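Local coordinates for glycine betaine, L-proline ABC transporter, glycine/betaine/L-proline-binding protein (ProX) (Borrelia burgdorferi, PDB 3TMG) that binds glycine betaine (trimethyl glycine) and probably hands it to an ABC transporter for uptake into the cell, at residues 88-93 / 210-215. Residues are numbered along the deposited sequence; the frame is centred on the assembly and turned at random.
Sequences FVDLGA and HTLVRL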
ATOM      1  N   PHE A  88     -10.177 -16.249   4.814  1.00 27.52           N
ATOM      2  CA  PHE A  88     -10.589 -15.276   3.805  1.00 25.86           C
ATOM      3  C   PHE A  88     -10.422 -15.864   2.405  1.00 25.41           C
ATOM      4  O   PHE A  88      -9.865 -16.968   2.250  1.00 25.91           O
ATOM      5  CB  PHE A  88      -9.830 -13.932   3.974  1.00 24.45           C
ATOM      6  CG  PHE A  88      -8.317 -14.052   3.947  1.00 23.77           C
ATOM      7  CD1 PHE A  88      -7.638 -14.369   2.772  1.00 23.50           C
ATOM      8  CD2 PHE A  88      -7.571 -13.783   5.087  1.00 24.31           C
ATOM      9  CE1 PHE A  88      -6.239 -14.489   2.747  1.00 24.01           C
ATOM     10  CE2 PHE A  88      -6.169 -13.859   5.074  1.00 24.70           C
ATOM     11  CZ  PHE A  88      -5.492 -14.213   3.896  1.00 23.61           C
ATOM     12  N   VAL A  89     -10.924 -15.169   1.392  1.00 24.08           N
ATOM     13  CA  VAL A  89     -10.746 -15.637   0.003  1.00 24.02           C
ATOM     14  C   VAL A  89      -9.840 -14.654  -0.731  1.00 21.81           C
ATOM     15  O   VAL A  89     -10.131 -13.466  -0.759  1.00 20.99           O
ATOM     16  CB  VAL A  89     -12.077 -15.724  -0.789  1.00 25.18           C
ATOM     17  CG1 VAL A  89     -11.820 -16.375  -2.141  1.00 25.97           C
ATOM     18  CG2 VAL A  89     -13.117 -16.543  -0.035  1.00 27.47           C
ATOM     19  N   ASP A  90      -8.761 -15.154  -1.324  1.00 20.43           N
ATOM     20  CA  ASP A  90      -7.833 -14.296  -2.040  1.00 18.73           C
ATOM     21  C   ASP A  90      -8.274 -14.285  -3.500  1.00 18.40           C
ATOM     22  O   ASP A  90      -8.196 -15.329  -4.166  1.00 18.64           O
ATOM     23  CB  ASP A  90      -6.427 -14.884  -1.912  1.00 18.46           C
ATOM     24  CG  ASP A  90      -5.332 -13.991  -2.537  1.00 17.95           C
ATOM     25  OD1 ASP A  90      -5.624 -13.141  -3.417  1.00 16.99           O
ATOM     26  OD2 ASP A  90      -4.148 -14.145  -2.114  1.00 17.94           O
ATOM     27  N   LEU A  91      -8.712 -13.134  -4.011  1.00 17.26           N
ATOM     28  CA  LEU A  91      -9.307 -13.118  -5.361  1.00 17.80           C
ATOM     29  C   LEU A  91      -8.281 -12.949  -6.486  1.00 17.49           C
ATOM     30  O   LEU A  91      -8.624 -13.102  -7.660  1.00 18.28           O
ATOM     31  CB  LEU A  91     -10.396 -12.060  -5.482  1.00 17.55           C
ATOM     32  CG  LEU A  91     -11.541 -12.156  -4.478  1.00 18.18           C
ATOM     33  CD1 LEU A  91     -12.603 -11.081  -4.735  1.00 18.33           C
ATOM     34  CD2 LEU A  91     -12.156 -13.552  -4.465  1.00 19.93           C
ATOM     35  N   GLY A  92      -7.026 -12.674  -6.120  1.00 16.23           N
ATOM     36  CA  GLY A  92      -5.980 -12.364  -7.100  1.00 15.22           C
ATOM     37  C   GLY A  92      -5.497 -10.939  -6.961  1.00 14.07           C
ATOM     38  O   GLY A  92      -5.845 -10.285  -5.981  1.00 13.78           O
ATOM     39  N   ALA A  93      -4.723 -10.446  -7.944  1.00 13.44           N
ATOM     40  CA  ALA A  93      -4.043  -9.149  -7.826  1.00 12.76           C
ATOM     41  C   ALA A  93      -4.966  -8.076  -8.347  1.00 12.85           C
ATOM     42  O   ALA A  93      -5.619  -8.280  -9.378  1.00 13.11           O
ATOM     43  CB  ALA A  93      -2.736  -9.136  -8.648  1.00 12.27           C
ATOM     44  N   HIS A 210      -3.116  -7.596  -3.549  1.00 11.87           N
ATOM     45  CA  HIS A 210      -4.269  -8.449  -3.790  1.00 12.98           C
ATOM     46  C   HIS A 210      -5.515  -7.956  -3.141  1.00 13.01           C
ATOM     47  O   HIS A 210      -5.469  -7.094  -2.255  1.00 12.26           O
ATOM     48  CB  HIS A 210      -3.987  -9.903  -3.330  1.00 14.31           C
ATOM     49  CG  HIS A 210      -3.113 -10.683  -4.295  1.00 15.03           C
ATOM     50  ND1 HIS A 210      -3.328 -12.004  -4.584  1.00 16.29           N
ATOM     51  CD2 HIS A 210      -1.984 -10.316  -4.985  1.00 14.60           C
ATOM     52  CE1 HIS A 210      -2.396 -12.439  -5.445  1.00 16.61           C
ATOM     53  NE2 HIS A 210      -1.581 -11.408  -5.725  1.00 15.98           N
ATOM     54  N   THR A 211      -6.638  -8.485  -3.627  1.00 13.66           N
ATOM     55  CA  THR A 211      -7.948  -8.155  -3.102  1.00 14.21           C
ATOM     56  C   THR A 211      -8.395  -9.413  -2.338  1.00 15.07           C
ATOM     57  O   THR A 211      -8.397 -10.520  -2.888  1.00 15.53           O
ATOM     58  CB  THR A 211      -8.947  -7.872  -4.255  1.00 14.77           C
ATOM     59  OG1 THR A 211      -8.552  -6.664  -4.936  1.00 14.40           O
ATOM     60  CG2 THR A 211     -10.376  -7.671  -3.683  1.00 15.49           C
ATOM     61  N   LEU A 212      -8.707  -9.247  -1.059  1.00 15.12           N
ATOM     62  CA  LEU A 212      -9.225 -10.355  -0.267  1.00 15.97           C
ATOM     63  C   LEU A 212     -10.636 -10.030   0.180  1.00 16.51           C
ATOM     64  O   LEU A 212     -10.936  -8.872   0.507  1.00 16.33           O
ATOM     65  CB  LEU A 212      -8.362 -10.619   0.964  1.00 16.16           C
ATOM     66  CG  LEU A 212      -6.850 -10.508   0.789  1.00 16.06           C
ATOM     67  CD1 LEU A 212      -6.145 -10.562   2.141  1.00 16.28           C
ATOM     68  CD2 LEU A 212      -6.266 -11.564  -0.156  1.00 16.26           C
ATOM     69  N   VAL A 213     -11.502 -11.049   0.240  1.00 17.59           N
ATOM     70  CA  VAL A 213     -12.881 -10.836   0.697  1.00 18.31           C
ATOM     71  C   VAL A 213     -13.206 -11.883   1.770  1.00 19.59           C
ATOM     72  O   VAL A 213     -12.550 -12.910   1.882  1.00 19.12           O
ATOM     73  CB  VAL A 213     -13.922 -10.894  -0.460  1.00 18.89           C
ATOM     74  CG1 VAL A 213     -13.681  -9.810  -1.490  1.00 17.78           C
ATOM     75  CG2 VAL A 213     -13.934 -12.271  -1.130  1.00 19.67           C
ATOM     76  N   ARG A 214     -14.200 -11.588   2.583  1.00 20.75           N
ATOM     77  CA  ARG A 214     -14.601 -12.511   3.651  1.00 22.75           C
ATOM     78  C   ARG A 214     -15.187 -13.800   3.058  1.00 24.65           C
ATOM     79  O   ARG A 214     -15.731 -13.768   1.970  1.00 24.46           O
ATOM     80  CB  ARG A 214     -15.605 -11.853   4.597  1.00 23.13           C
ATOM     81  CG  ARG A 214     -16.875 -11.320   3.959  1.00 23.55           C
ATOM     82  CD  ARG A 214     -17.868 -10.854   5.016  1.00 24.26           C
ATOM     83  NE  ARG A 214     -19.163 -10.506   4.435  1.00 24.73           N
ATOM     84  CZ  ARG A 214     -20.153 -11.367   4.191  1.00 26.25           C
ATOM     85  NH1 ARG A 214     -20.021 -12.657   4.490  1.00 26.80           N
ATOM     86  NH2 ARG A 214     -21.303 -10.914   3.674  1.00 26.90           N
ATOM     87  N   LEU A 215     -15.098 -14.899   3.811  1.00 26.91           N
ATOM     88  CA  LEU A 215     -15.692 -16.193   3.461  1.00 30.05           C
ATOM     89  C   LEU A 215     -17.107 -16.187   2.832  1.00 31.96           C
ATOM     90  O   LEU A 215     -17.350 -16.890   1.852  1.00 36.18           O
ATOM     91  CB  LEU A 215     -15.674 -17.147   4.684  1.00 31.41           C
ATOM     92  CG  LEU A 215     -14.298 -17.650   5.151  1.00 31.48           C
ATOM     93  CD1 LEU A 215     -14.406 -18.690   6.254  1.00 32.70           C
ATOM     94  CD2 LEU A 215     -13.467 -18.184   3.990  1.00 30.87           C
TER
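Asp90 CG lies anti to its backbone N (chi1 -175°) and His210 CG anti to its carbonyl carbon (chi1 -77°), placing both where the polar groups can meet across the antiparallel strands. His210 ND1 donates in its ring plane to the syn lone pair of Asp90 OD1, 2.8 Å away, with carboxylate and imidazole planes 75° apart. Asp90 OD1 also accepts from Gly92 N at 3.1 Å, on its anti side but tilted out of the carboxylate plane, closing an Asx turn; Tyr81 OH bonds to the other oxygen, OD2. Leu91 and Gly92, opposite Thr211, form a G1 beta bulge: Thr211 O takes Leu91 N at 2.9 Å, whereas Thr211 N reaches past Leu91 to Gly92 O. Gly92 has the positive phi of the second bulge position, where a CB would jam against the preceding carbonyl O; its carbonyl carbon and Ala93 N cover one face of the imidazole. Val89 and Val213 form the regular hydrogen-bonded pair. Leu212 forks on the Asp90 side of the sheet: CD1 sits over the Phe88 ring, 4.1 Å from its centroid in a CH-pi contact, and CD2 touches Asp90 CG at 3.5 Å. On the face bearing Val89 and Val213, Leu91 CD1 meets Val213 CG1 at 3.6 Å, crossing at about a right angle. In this substrate-binding domain strand 207-214 lies between strands 88-105 and 67-73, away from the pocket, the His210 side chain about 11 Å from bound betaine. Helix 53-61 covers Phe88 and Leu212, while helix 222-230 packs against Leu91, Thr211 and Val213 on the opposite face.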